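PDB 5J7O: major capsid protein from Faustovirus, which probably forms the capsid shell of this large double-stranded DNA virus by assembling as trimers of double jelly-roll subunits. Local coordinates for residues F100-V104 / F303-R307; P120-I126 / Y153-Y157; P197-Y201 / P298-W302; A336-L342 / T372-L377; L449-P453 / T523-V527. All blocks are in the same frame, centred on the assembly; numbering follows the deposited sequence.

Interaction 1: F100-V104 / F303-R307; sequences FSDMV and FRDPR
Ser101, in strand 99-109, meets the loop at Phe303 with its small hydroxyl. OG stands anti to the backbone N (chi1 -168°), which lets Ser101 OG donate a long 3.3 Å hydrogen bond to Phe303 O. The carbonyl of the same serine comes in at the edge of the Phe303 ring, Ser101 O lying 3.2 Å from Phe303 CD1, where the slightly positive rim of C-H groups suits an oxygen. Next, Asp102 CB lies over one face of the Arg304 guanidinium, toward the rim, 3.3 Å from Arg304 NH1. The carboxylate is turned 56° from the guanidinium plane, and no N-H points at it, so the attraction is one of charge alone. Asp102 is held by Tyr73 and Asn397 of its own chain and by Tyr548 of the second subunit, while Arg304 NH1 bonds to Asn552 and Tyr548 of that subunit. The extended Met103 side chain passes the Phe303 ring obliquely, with SD at the edge, 5.1 Å from the centroid, in a Met-aromatic contact. Met103 CE reaches to 3.7 Å from Phe303 CE1. Met103 O meets the guanidinium edge at Arg304 NH2, though the modelled bond is bent and implausibly short, hence doubtful. Because strands 293-298 and 310-311 both pair with 99-109, the arrangement is a loop linking two neighbours of one strand and folded against it, at a subunit interface of a double jelly-roll capsid protein.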
# COMPACT_ATOMS: atom_id res chain seq x y z
N PHE B 100 9.46 27.18 22.29
CA PHE B 100 8.52 26.07 22.24
C PHE B 100 8.21 25.74 20.79
O PHE B 100 8.19 26.63 19.92
CB PHE B 100 7.23 26.34 23.04
CG PHE B 100 6.55 27.65 22.72
CD1 PHE B 100 6.90 28.80 23.40
CD2 PHE B 100 5.55 27.71 21.77
CE1 PHE B 100 6.26 30.00 23.12
CE2 PHE B 100 4.91 28.90 21.48
CZ PHE B 100 5.27 30.05 22.16
N SER B 101 7.97 24.46 20.52
CA SER B 101 7.89 23.96 19.16
C SER B 101 6.61 23.17 18.91
O SER B 101 5.51 23.69 19.08
CB SER B 101 9.12 23.11 18.83
OG SER B 101 9.22 22.85 17.44
N ASP B 102 6.76 21.90 18.51
CA ASP B 102 5.62 21.10 18.10
C ASP B 102 4.68 20.82 19.28
O ASP B 102 5.11 20.70 20.43
CB ASP B 102 6.08 19.79 17.47
CG ASP B 102 7.01 19.00 18.37
OD1 ASP B 102 8.18 19.42 18.52
OD2 ASP B 102 6.59 17.97 18.92
N MET B 103 3.39 20.73 18.97
CA MET B 103 2.36 20.53 19.97
C MET B 103 1.44 19.39 19.56
O MET B 103 1.13 19.22 18.37
CB MET B 103 1.53 21.81 20.18
CG MET B 103 2.35 22.99 20.69
SD MET B 103 1.34 24.45 21.00
CE MET B 103 2.58 25.58 21.63
N VAL B 104 1.00 18.61 20.54
CA VAL B 104 0.08 17.50 20.32
C VAL B 104 -0.81 17.38 21.54
O VAL B 104 -0.37 17.56 22.68
CB VAL B 104 0.85 16.19 20.02
CG1 VAL B 104 1.70 15.76 21.21
CG2 VAL B 104 -0.10 15.09 19.59
N PHE B 303 4.96 26.49 13.53
CA PHE B 303 6.11 26.42 14.43
C PHE B 303 6.36 25.00 14.89
O PHE B 303 7.03 24.77 15.90
CB PHE B 303 5.91 27.35 15.63
CG PHE B 303 4.62 27.15 16.36
CD1 PHE B 303 4.48 26.14 17.30
CD2 PHE B 303 3.55 27.99 16.12
CE1 PHE B 303 3.28 25.97 17.98
CE2 PHE B 303 2.35 27.83 16.80
CZ PHE B 303 2.22 26.82 17.73
N ARG B 304 5.81 24.02 14.16
CA ARG B 304 6.17 22.63 14.40
C ARG B 304 7.59 22.36 13.93
O ARG B 304 8.29 21.52 14.52
CB ARG B 304 5.17 21.72 13.69
CG ARG B 304 5.61 20.27 13.53
CD ARG B 304 4.41 19.40 13.19
NE ARG B 304 3.36 19.57 14.19
CZ ARG B 304 3.27 18.84 15.30
NH1 ARG B 304 4.15 17.87 15.53
NH2 ARG B 304 2.29 19.06 16.17
N ASP B 305 8.03 23.05 12.88
CA ASP B 305 9.40 22.98 12.40
C ASP B 305 10.37 23.39 13.51
O ASP B 305 10.23 24.50 14.05
CB ASP B 305 9.55 23.90 11.18
CG ASP B 305 10.84 23.70 10.42
OD1 ASP B 305 11.84 23.25 11.02
OD2 ASP B 305 10.87 24.01 9.21
N PRO B 306 11.34 22.55 13.87
CA PRO B 306 12.31 22.95 14.91
C PRO B 306 13.04 24.24 14.57
O PRO B 306 13.33 25.04 15.46
CB PRO B 306 13.26 21.75 14.98
CG PRO B 306 12.45 20.60 14.50
CD PRO B 306 11.54 21.15 13.44
N ARG B 307 13.36 24.45 13.28
CA ARG B 307 14.01 25.68 12.86
C ARG B 307 13.18 26.91 13.21
O ARG B 307 13.73 28.00 13.40
CB ARG B 307 14.28 25.64 11.36
CG ARG B 307 15.32 24.62 10.92
CD ARG B 307 15.38 24.55 9.40
NE ARG B 307 14.13 24.06 8.83
CZ ARG B 307 13.92 23.90 7.52
NH1 ARG B 307 14.88 24.20 6.66
NH2 ARG B 307 12.75 23.45 7.08

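Interaction 2: P120-I126 / Y153-Y157; sequences PALPAFI and YTQSY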
# COMPACT_ATOMS: atom_id res chain seq x y z
N PRO B 120 -37.47 -4.10 15.76
CA PRO B 120 -38.56 -3.35 15.13
C PRO B 120 -39.63 -4.23 14.51
O PRO B 120 -39.50 -5.46 14.50
CB PRO B 120 -37.83 -2.52 14.06
CG PRO B 120 -36.62 -3.33 13.73
CD PRO B 120 -36.20 -3.97 15.03
N ALA B 121 -40.69 -3.61 14.00
CA ALA B 121 -41.76 -4.36 13.36
C ALA B 121 -41.29 -4.95 12.04
O ALA B 121 -40.43 -4.38 11.35
CB ALA B 121 -42.98 -3.47 13.14
N LEU B 122 -41.85 -6.10 11.69
CA LEU B 122 -41.50 -6.77 10.45
C LEU B 122 -41.94 -5.94 9.24
O LEU B 122 -42.84 -5.10 9.35
CB LEU B 122 -42.16 -8.15 10.40
CG LEU B 122 -41.58 -9.19 11.37
CD1 LEU B 122 -42.63 -10.23 11.72
CD2 LEU B 122 -40.34 -9.85 10.78
N PRO B 123 -41.31 -6.14 8.09
CA PRO B 123 -41.71 -5.41 6.89
C PRO B 123 -43.11 -5.81 6.43
O PRO B 123 -43.67 -6.83 6.85
CB PRO B 123 -40.65 -5.80 5.85
CG PRO B 123 -39.50 -6.32 6.65
CD PRO B 123 -40.11 -6.97 7.85
N ALA B 124 -43.66 -4.99 5.55
CA ALA B 124 -45.01 -5.22 5.04
C ALA B 124 -45.03 -6.46 4.14
O ALA B 124 -44.00 -7.06 3.81
CB ALA B 124 -45.51 -4.00 4.27
N PHE B 125 -46.24 -6.84 3.74
CA PHE B 125 -46.41 -7.98 2.84
C PHE B 125 -45.87 -7.65 1.45
O PHE B 125 -45.93 -6.52 0.98
CB PHE B 125 -47.89 -8.35 2.73
CG PHE B 125 -48.50 -8.81 4.02
CD1 PHE B 125 -47.88 -9.76 4.80
CD2 PHE B 125 -49.71 -8.28 4.46
CE1 PHE B 125 -48.44 -10.19 5.99
CE2 PHE B 125 -50.28 -8.70 5.65
CZ PHE B 125 -49.64 -9.65 6.42
N ILE B 126 -45.32 -8.67 0.79
CA ILE B 126 -44.85 -8.53 -0.58
C ILE B 126 -45.91 -9.07 -1.52
O ILE B 126 -46.38 -8.35 -2.42
CB ILE B 126 -43.51 -9.26 -0.79
CG1 ILE B 126 -42.40 -8.60 0.02
CG2 ILE B 126 -43.14 -9.28 -2.27
CD1 ILE B 126 -41.04 -9.24 -0.15
N TYR B 153 -42.81 -15.45 -0.22
CA TYR B 153 -41.92 -14.45 0.34
C TYR B 153 -41.98 -14.52 1.86
O TYR B 153 -43.06 -14.42 2.45
CB TYR B 153 -42.31 -13.04 -0.13
CG TYR B 153 -42.48 -12.89 -1.62
CD1 TYR B 153 -43.68 -13.20 -2.24
CD2 TYR B 153 -41.43 -12.42 -2.41
CE1 TYR B 153 -43.84 -13.06 -3.61
CE2 TYR B 153 -41.58 -12.27 -3.78
CZ TYR B 153 -42.79 -12.59 -4.37
OH TYR B 153 -42.94 -12.45 -5.73
N THR B 154 -40.81 -14.67 2.49
CA THR B 154 -40.72 -14.71 3.95
C THR B 154 -39.62 -13.76 4.40
O THR B 154 -38.51 -13.79 3.86
CB THR B 154 -40.44 -16.12 4.46
OG1 THR B 154 -41.36 -17.04 3.87
CG2 THR B 154 -40.58 -16.18 5.98
N GLN B 155 -39.93 -12.93 5.39
CA GLN B 155 -38.96 -12.04 6.00
C GLN B 155 -39.01 -12.19 7.51
O GLN B 155 -40.09 -12.31 8.10
CB GLN B 155 -39.21 -10.58 5.61
CG GLN B 155 -38.88 -10.26 4.16
CD GLN B 155 -39.08 -8.80 3.81
OE1 GLN B 155 -40.21 -8.31 3.79
NE2 GLN B 155 -37.99 -8.10 3.54
N SER B 156 -37.83 -12.19 8.14
CA SER B 156 -37.73 -12.35 9.58
C SER B 156 -36.46 -11.68 10.07
O SER B 156 -35.69 -11.11 9.28
CB SER B 156 -37.77 -13.83 9.98
OG SER B 156 -36.71 -14.55 9.37
N TYR B 157 -36.23 -11.74 11.37
CA TYR B 157 -35.04 -11.19 12.00
C TYR B 157 -34.24 -12.30 12.65
O TYR B 157 -34.80 -13.18 13.31
CB TYR B 157 -35.39 -10.12 13.04
CG TYR B 157 -36.07 -8.90 12.46
CD1 TYR B 157 -35.39 -8.05 11.60
CD2 TYR B 157 -37.38 -8.60 12.78
CE1 TYR B 157 -36.00 -6.93 11.07
CE2 TYR B 157 -38.01 -7.49 12.26
CZ TYR B 157 -37.31 -6.66 11.40
OH TYR B 157 -37.93 -5.54 10.88
O HOH W 1 -42.55 -9.54 3.15
O HOH W 2 -41.73 -6.59 2.85
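The ring of Tyr153 carries Ile126 on one face: Ile126 CG2 sits over its centre, 3.6 Å from the centroid, in a CH-pi contact. Ile126 CG2 is placed there by being anti to the backbone N, with CG1 (chi1 -66°) beside that nitrogen. Ala121 O lies in the plane of the Tyr157 ring, at the phenol edge, with Tyr157 OH 2.8 Å from Ala121 O; this is a likely hydrogen bond, although the hydroxyl proton has another acceptor within reach. Leu122 CD2 packs obliquely beside the ring, 3.6 Å from Tyr157 CE2, and the Pro120 ring crosses near the hydroxyl. Between the two tyrosines, the amide of Gln155 crosses Pro123 obliquely, Gln155 OE1 lying 3.3 Å from Pro123 CB. Gln155 NE2 is bonded to Thr344 of the adjacent strand, which fixes which way the amide is turned. Two waters lie between OE1 and Ala124 O and may bridge them; one is 2.7 Å from Gln155 OE1 and 2.9 Å from Ala124 O, while the other is modelled too close to both to be trusted. Residues 120-125 have the extended backbone of a polyproline II stretch and run almost antiparallel to strand 149-158. Val262 and Leu254 of the second subunit pack on Ile126 and Tyr153, and the Phe125 backbone is hydrogen-bonded to the same subunit. Proline suits a chain that makes no ladder with this strand: the two are held by side-chain packing, probably aided by a phenol hydroxyl and water.

Interaction 3: P197-Y201 / P298-W302; sequences PLDEY and PLLFW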
# COMPACT_ATOMS: atom_id res chain seq x y z
N PRO B 197 -6.45 36.31 17.61
CA PRO B 197 -6.06 35.05 16.97
C PRO B 197 -4.85 35.23 16.08
O PRO B 197 -4.93 35.90 15.05
CB PRO B 197 -7.31 34.66 16.16
CG PRO B 197 -8.43 35.37 16.84
CD PRO B 197 -7.85 36.66 17.34
N LEU B 198 -3.71 34.67 16.48
CA LEU B 198 -2.51 34.77 15.65
C LEU B 198 -2.58 33.79 14.48
O LEU B 198 -2.12 34.11 13.38
CB LEU B 198 -1.26 34.53 16.50
CG LEU B 198 0.08 34.97 15.91
CD1 LEU B 198 1.05 35.34 17.02
CD2 LEU B 198 0.68 33.88 15.04
N ASP B 199 -3.15 32.61 14.70
CA ASP B 199 -3.38 31.65 13.64
C ASP B 199 -4.42 30.65 14.10
O ASP B 199 -4.52 30.35 15.29
CB ASP B 199 -2.09 30.92 13.23
CG ASP B 199 -2.26 30.10 11.96
OD1 ASP B 199 -3.10 30.48 11.12
OD2 ASP B 199 -1.56 29.08 11.81
N GLU B 200 -5.20 30.15 13.15
CA GLU B 200 -6.29 29.23 13.47
C GLU B 200 -6.65 28.43 12.23
O GLU B 200 -6.47 28.89 11.10
CB GLU B 200 -7.51 29.98 13.99
CG GLU B 200 -7.94 31.13 13.10
CD GLU B 200 -9.27 31.73 13.51
OE1 GLU B 200 -10.07 31.02 14.16
OE2 GLU B 200 -9.51 32.91 13.19
N TYR B 201 -7.16 27.22 12.46
CA TYR B 201 -7.64 26.37 11.38
C TYR B 201 -8.81 25.54 11.90
O TYR B 201 -9.06 25.47 13.11
CB TYR B 201 -6.53 25.47 10.83
CG TYR B 201 -5.93 24.50 11.83
CD1 TYR B 201 -6.52 23.26 12.07
CD2 TYR B 201 -4.78 24.82 12.53
CE1 TYR B 201 -5.98 22.38 12.98
CE2 TYR B 201 -4.23 23.94 13.44
CZ TYR B 201 -4.83 22.72 13.66
OH TYR B 201 -4.29 21.84 14.57
N PRO B 298 -2.07 16.08 16.67
CA PRO B 298 -1.07 17.14 16.52
C PRO B 298 -1.72 18.46 16.12
O PRO B 298 -2.71 18.49 15.39
CB PRO B 298 -0.15 16.62 15.41
CG PRO B 298 -0.50 15.16 15.26
CD PRO B 298 -1.94 15.06 15.63
N LEU B 299 -1.13 19.55 16.60
CA LEU B 299 -1.60 20.89 16.26
C LEU B 299 -0.79 21.39 15.07
O LEU B 299 0.42 21.60 15.17
CB LEU B 299 -1.46 21.83 17.46
CG LEU B 299 -2.22 21.38 18.71
CD1 LEU B 299 -2.27 22.49 19.75
CD2 LEU B 299 -3.63 20.90 18.37
N LEU B 300 -1.47 21.57 13.94
CA LEU B 300 -0.81 21.74 12.64
C LEU B 300 -0.47 23.21 12.38
O LEU B 300 -0.87 23.80 11.37
CB LEU B 300 -1.70 21.18 11.53
CG LEU B 300 -2.35 19.83 11.81
CD1 LEU B 300 -3.61 19.66 10.97
CD2 LEU B 300 -1.38 18.69 11.55
N PHE B 301 0.30 23.80 13.29
CA PHE B 301 0.79 25.15 13.11
C PHE B 301 2.18 25.15 12.48
O PHE B 301 2.84 24.11 12.39
CB PHE B 301 0.80 25.91 14.44
CG PHE B 301 -0.56 26.20 15.00
CD1 PHE B 301 -1.43 27.05 14.33
CD2 PHE B 301 -0.97 25.65 16.20
CE1 PHE B 301 -2.68 27.33 14.84
CE2 PHE B 301 -2.22 25.92 16.71
CZ PHE B 301 -3.08 26.77 16.03
N TRP B 302 2.62 26.33 12.05
CA TRP B 302 3.89 26.42 11.33
C TRP B 302 5.07 26.14 12.25
O TRP B 302 6.08 25.56 11.81
CB TRP B 302 4.03 27.81 10.68
CG TRP B 302 4.55 28.84 11.63
CD1 TRP B 302 5.85 29.21 11.80
CD2 TRP B 302 3.78 29.62 12.55
NE1 TRP B 302 5.94 30.17 12.78
CE2 TRP B 302 4.69 30.44 13.26
CE3 TRP B 302 2.42 29.71 12.86
CZ2 TRP B 302 4.28 31.33 14.24
CZ3 TRP B 302 2.01 30.59 13.83
CH2 TRP B 302 2.94 31.39 14.51
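Tyr201 and Phe301 meet edge to face: the CE2 edge of the tyrosine comes over one face of the phenylalanine, toward its rim, with centroids 5.3 Å apart and planes at 62°. The contact joins strand 196-202, broken by a classic beta bulge where Leu198 and Asp199 both face Phe191, to a loop that bends through an inverse gamma turn centred on Leu300. Tyr201 CG lies between its backbone N and carbonyl carbon (chi1 62°), which carries the ring across to the turn. There its hydroxyl serves as acceptor, with Leu300 N giving a 2.9 Å hydrogen bond to Tyr201 OH at 163°. A tyrosine suits the place because it supplies both an aromatic edge and an acceptor for a buried backbone N-H. The Leu300 side chain crosses the phenol end at about a right angle, and Trp222 of helix 216-225 packs on that leucine.

Asp199 runs past Phe301 in the opposite direction, its carboxylate steeply inclined to the ring. At the far end, the side chains of Leu198 and Trp302 cross at about a right angle, Leu198 CD2 lying 3.4 Å from Trp302 CH2. While Asp199 OD1 accepts from the backbone N of Tyr421, Asp199 OD2 is buried without a polar partner in the model, and it rests in the plane of the Phe301 ring, at its edge, 3.2 Å from Phe301 CD1.

Interaction 4: A336-L342 / T372-L377; sequences APGNLFL and TYTPTL
Leu342 and Thr374 form a hydrogen-bonded antiparallel pair. Leu342 N reaches Thr374 O at 2.7 Å in a nearly straight bond (177°), and Thr374 N returns one to Leu342 O. Next to them Phe341 and Pro375 make a non-hydrogen-bonded pair, a position whose N-H this pairing does not use, so proline fits it; Phe341 CD1 packs obliquely on the proline, 4.1 Å from Pro375 CG. A third backbone bond, 3.0 Å from Thr376 N to Leu340 O, carries the ladder past the strand end.

Thr374 O is gripped twice. Besides the bond from Leu342 N, Thr374 O also accepts from Thr376 OG1, at 3.0 Å, and the two donors come from opposite faces of its plane. Thr376 can do this because OG1 lies anti to its carbonyl carbon (chi1 -57°), folding back along its own chain. At the other end of the contact, Pro337 CB meets Pro375 CB at 3.6 Å, and the Pro337 ring also crosses a branch of Leu377. One water ties Gly338 N to Thr376 O, lying 3.0 Å from Thr376 O. Another gathers Leu342 O and the hydroxyls of Thr372 and Thr374, and Thr372 OG1 is bonded in addition to Gly264 of the second subunit.

Beyond this shell, Tyr157 and Pro123 cover Leu342, while Ile241 of the third subunit packs on Phe341. Since strands 341-351 and 364-375 follow each other in the chain, the arrangement is the open end of a long beta-hairpin within a larger sheet.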
# COMPACT_ATOMS: atom_id res chain seq x y z
N ALA B 336 -24.82 2.09 14.80
CA ALA B 336 -24.73 1.21 13.65
C ALA B 336 -25.44 -0.09 13.99
O ALA B 336 -25.56 -0.43 15.17
CB ALA B 336 -23.28 0.95 13.25
N PRO B 337 -25.92 -0.82 12.99
CA PRO B 337 -26.62 -2.08 13.28
C PRO B 337 -25.74 -3.05 14.05
O PRO B 337 -24.54 -3.17 13.79
CB PRO B 337 -26.97 -2.62 11.89
CG PRO B 337 -27.02 -1.42 11.02
CD PRO B 337 -25.97 -0.49 11.56
N GLY B 338 -26.35 -3.75 14.99
CA GLY B 338 -25.67 -4.72 15.83
C GLY B 338 -25.90 -6.14 15.36
O GLY B 338 -25.91 -6.43 14.16
N ASN B 339 -26.09 -7.05 16.32
CA ASN B 339 -26.31 -8.46 16.02
C ASN B 339 -27.79 -8.73 15.74
O ASN B 339 -28.46 -9.53 16.40
CB ASN B 339 -25.79 -9.33 17.16
CG ASN B 339 -25.71 -10.80 16.78
OD1 ASN B 339 -25.58 -11.14 15.61
ND2 ASN B 339 -25.78 -11.67 17.78
N LEU B 340 -28.30 -8.03 14.73
CA LEU B 340 -29.70 -8.16 14.31
C LEU B 340 -29.75 -7.99 12.80
O LEU B 340 -29.33 -6.95 12.29
CB LEU B 340 -30.58 -7.13 15.01
CG LEU B 340 -32.09 -7.20 14.74
CD1 LEU B 340 -32.69 -8.44 15.39
CD2 LEU B 340 -32.78 -5.94 15.24
N PHE B 341 -30.26 -9.00 12.11
CA PHE B 341 -30.24 -9.03 10.65
C PHE B 341 -31.63 -9.35 10.12
O PHE B 341 -32.33 -10.20 10.67
CB PHE B 341 -29.24 -10.06 10.12
CG PHE B 341 -27.87 -9.93 10.72
CD1 PHE B 341 -26.92 -9.10 10.13
CD2 PHE B 341 -27.52 -10.63 11.86
CE1 PHE B 341 -25.66 -8.98 10.67
CE2 PHE B 341 -26.26 -10.50 12.41
CZ PHE B 341 -25.33 -9.68 11.82
N LEU B 342 -32.02 -8.66 9.05
CA LEU B 342 -33.27 -8.93 8.36
C LEU B 342 -33.03 -10.02 7.32
O LEU B 342 -32.27 -9.81 6.37
CB LEU B 342 -33.83 -7.67 7.71
CG LEU B 342 -35.07 -7.87 6.84
CD1 LEU B 342 -36.31 -8.11 7.69
CD2 LEU B 342 -35.28 -6.69 5.90
N THR B 372 -31.19 -13.40 1.38
CA THR B 372 -30.29 -12.29 1.65
C THR B 372 -30.45 -11.85 3.10
O THR B 372 -31.46 -12.14 3.75
CB THR B 372 -30.55 -11.10 0.72
OG1 THR B 372 -31.76 -10.44 1.11
CG2 THR B 372 -30.66 -11.56 -0.72
N TYR B 373 -29.45 -11.13 3.60
CA TYR B 373 -29.45 -10.62 4.96
C TYR B 373 -29.09 -9.14 4.95
O TYR B 373 -28.17 -8.72 4.25
CB TYR B 373 -28.48 -11.38 5.86
CG TYR B 373 -28.69 -12.88 5.86
CD1 TYR B 373 -29.63 -13.47 6.68
CD2 TYR B 373 -27.93 -13.70 5.03
CE1 TYR B 373 -29.83 -14.84 6.68
CE2 TYR B 373 -28.12 -15.07 5.02
CZ TYR B 373 -29.07 -15.63 5.84
OH TYR B 373 -29.26 -16.99 5.84
N THR B 374 -29.82 -8.35 5.74
CA THR B 374 -29.62 -6.91 5.81
C THR B 374 -29.48 -6.49 7.26
O THR B 374 -30.46 -6.64 8.04
CB THR B 374 -30.77 -6.16 5.14
OG1 THR B 374 -31.14 -6.84 3.93
CG2 THR B 374 -30.35 -4.74 4.80
N PRO B 375 -28.32 -5.99 7.69
CA PRO B 375 -28.19 -5.49 9.06
C PRO B 375 -29.24 -4.43 9.37
O PRO B 375 -29.54 -3.56 8.54
CB PRO B 375 -26.77 -4.91 9.09
CG PRO B 375 -26.04 -5.68 8.05
CD PRO B 375 -27.04 -5.95 6.96
N THR B 376 -29.81 -4.51 10.57
CA THR B 376 -30.98 -3.73 10.94
C THR B 376 -30.74 -3.00 12.26
O THR B 376 -30.20 -3.58 13.21
CB THR B 376 -32.22 -4.62 11.05
OG1 THR B 376 -32.42 -5.31 9.81
CG2 THR B 376 -33.45 -3.80 11.37
N LEU B 377 -31.16 -1.74 12.31
CA LEU B 377 -31.09 -0.96 13.54
C LEU B 377 -32.22 -1.35 14.48
O LEU B 377 -33.35 -1.58 14.06
CB LEU B 377 -31.19 0.54 13.22
CG LEU B 377 -30.05 1.21 12.46
CD1 LEU B 377 -30.47 2.59 12.00
CD2 LEU B 377 -28.82 1.30 13.34
O HOH W 3 -28.73 -3.47 15.80
O HOH W 4 -32.47 -9.00 3.93

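Interaction 5: L449-P453 / T523-V527; sequences LGLRP and TLDTV
Thr523 leads the contact by donating from OG1 to Leu451 O at 2.6 Å, in the carbonyl plane and on a lone pair. OG1 lies between the backbone N and the carbonyl carbon (chi1 55°), which directs the hydroxyl at the strand and sends Thr523 CG2 toward Pro453, 3.9 Å from Pro453 CG. A water accepts from Leu451 N at 2.8 Å and donates to Thr523 OG1 at 3.2 Å, so one hydroxyl serves Leu451 O directly and Leu451 N through water. Leu524 then crosses Leu451, Leu524 CD2 coming 3.7 Å from Leu451 CD2, while its CD1 branch reaches more loosely to Gly450 and Leu449. The chain swings away through a classic beta bulge of Asp525 and Thr526, facing Thr597, at the start of strand 526-531. Val527 reaches toward Leu449 tip to tip, Val527 CG2 lying 3.8 Å from Leu449 CD2.

Strand 444-453 thus meets the loop leading into strand 526-531 of another sheet, and the start of that strand, consistent with the two layers of a jelly-roll sandwich. Branched aliphatic side chains suit such an interior because they pack closely without needing polar partners. The cohesion is mainly hydrophobic, with a single threonine and one water serving the Leu451 backbone beside the apolar contacts.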
# COMPACT_ATOMS: atom_id res chain seq x y z
N LEU B 449 -8.60 23.33 -2.36
CA LEU B 449 -9.92 23.61 -2.91
C LEU B 449 -10.79 22.36 -2.91
O LEU B 449 -10.30 21.24 -3.09
CB LEU B 449 -9.82 24.18 -4.33
CG LEU B 449 -11.14 24.61 -4.98
CD1 LEU B 449 -11.77 25.76 -4.21
CD2 LEU B 449 -10.93 25.00 -6.44
N GLY B 450 -12.09 22.57 -2.72
CA GLY B 450 -13.05 21.49 -2.79
C GLY B 450 -14.46 22.04 -2.84
O GLY B 450 -14.73 23.16 -2.41
N LEU B 451 -15.36 21.22 -3.39
CA LEU B 451 -16.79 21.54 -3.47
C LEU B 451 -17.52 20.37 -2.82
O LEU B 451 -17.90 19.41 -3.50
CB LEU B 451 -17.23 21.77 -4.92
CG LEU B 451 -18.65 22.29 -5.15
CD1 LEU B 451 -18.87 23.61 -4.44
CD2 LEU B 451 -18.94 22.43 -6.63
N ARG B 452 -17.72 20.46 -1.51
CA ARG B 452 -18.23 19.34 -0.73
C ARG B 452 -19.75 19.38 -0.68
O ARG B 452 -20.32 20.40 -0.26
CB ARG B 452 -17.66 19.37 0.68
CG ARG B 452 -18.31 18.38 1.63
CD ARG B 452 -18.45 18.99 3.01
NE ARG B 452 -17.38 18.59 3.92
CZ ARG B 452 -17.19 19.12 5.12
NH1 ARG B 452 -17.98 20.10 5.55
NH2 ARG B 452 -16.20 18.69 5.89
N PRO B 453 -20.45 18.31 -1.08
CA PRO B 453 -21.91 18.31 -0.98
C PRO B 453 -22.36 18.46 0.46
O PRO B 453 -21.80 17.85 1.38
CB PRO B 453 -22.30 16.94 -1.56
CG PRO B 453 -21.12 16.50 -2.37
CD PRO B 453 -19.93 17.06 -1.67
N THR B 523 -17.54 16.75 -8.06
CA THR B 523 -18.39 17.93 -8.03
C THR B 523 -17.80 19.11 -8.78
O THR B 523 -18.53 20.07 -9.06
CB THR B 523 -18.68 18.34 -6.58
OG1 THR B 523 -17.45 18.52 -5.87
CG2 THR B 523 -19.52 17.28 -5.88
N LEU B 524 -16.51 19.07 -9.11
CA LEU B 524 -15.85 20.13 -9.86
C LEU B 524 -15.42 19.59 -11.22
O LEU B 524 -14.74 18.56 -11.29
CB LEU B 524 -14.64 20.68 -9.11
CG LEU B 524 -14.89 21.43 -7.80
CD1 LEU B 524 -13.59 21.66 -7.05
CD2 LEU B 524 -15.58 22.76 -8.08
N ASP B 525 -15.83 20.28 -12.28
CA ASP B 525 -15.38 19.92 -13.63
C ASP B 525 -14.14 20.70 -14.03
O ASP B 525 -13.12 20.11 -14.40
CB ASP B 525 -16.50 20.16 -14.64
CG ASP B 525 -17.64 19.17 -14.51
OD1 ASP B 525 -17.39 18.04 -14.02
OD2 ASP B 525 -18.77 19.51 -14.90
N THR B 526 -14.21 22.03 -13.96
CA THR B 526 -13.09 22.90 -14.31
C THR B 526 -12.91 23.95 -13.22
O THR B 526 -13.84 24.28 -12.49
CB THR B 526 -13.31 23.60 -15.66
OG1 THR B 526 -14.33 24.60 -15.52
CG2 THR B 526 -13.73 22.60 -16.73
N VAL B 527 -11.69 24.48 -13.13
CA VAL B 527 -11.37 25.55 -12.19
C VAL B 527 -10.51 26.59 -12.92
O VAL B 527 -9.64 26.24 -13.71
CB VAL B 527 -10.65 25.02 -10.93
CG1 VAL B 527 -10.16 26.17 -10.06
CG2 VAL B 527 -11.58 24.13 -10.13
O HOH W 5 -14.44 18.97 -4.79

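In the fold
Interactions 3 and 5 are buried, and interaction 5 alone touches no other subunit; its chemistry is mainly aliphatic, with one threonine hydroxyl bond, whereas interaction 3 is aromatic. Interaction 3 touches the second subunit through Pro298 alone, while the partly buried interactions 1, 2 and 4 reach it more widely and use more polar groups, with water in 2, 4 and also 5. Interactions 1 and 3 share one loop, their centres about 11 Å apart, and touch where Met103 O accepts a probable hydrogen bond from Leu299 N. Interactions 2 and 4 hold neighbouring strands of one sheet, with Leu342 of interaction 4 packing on Tyr157 and Pro123 of interaction 2. These two pairs lie on opposite sides of the chain's centre.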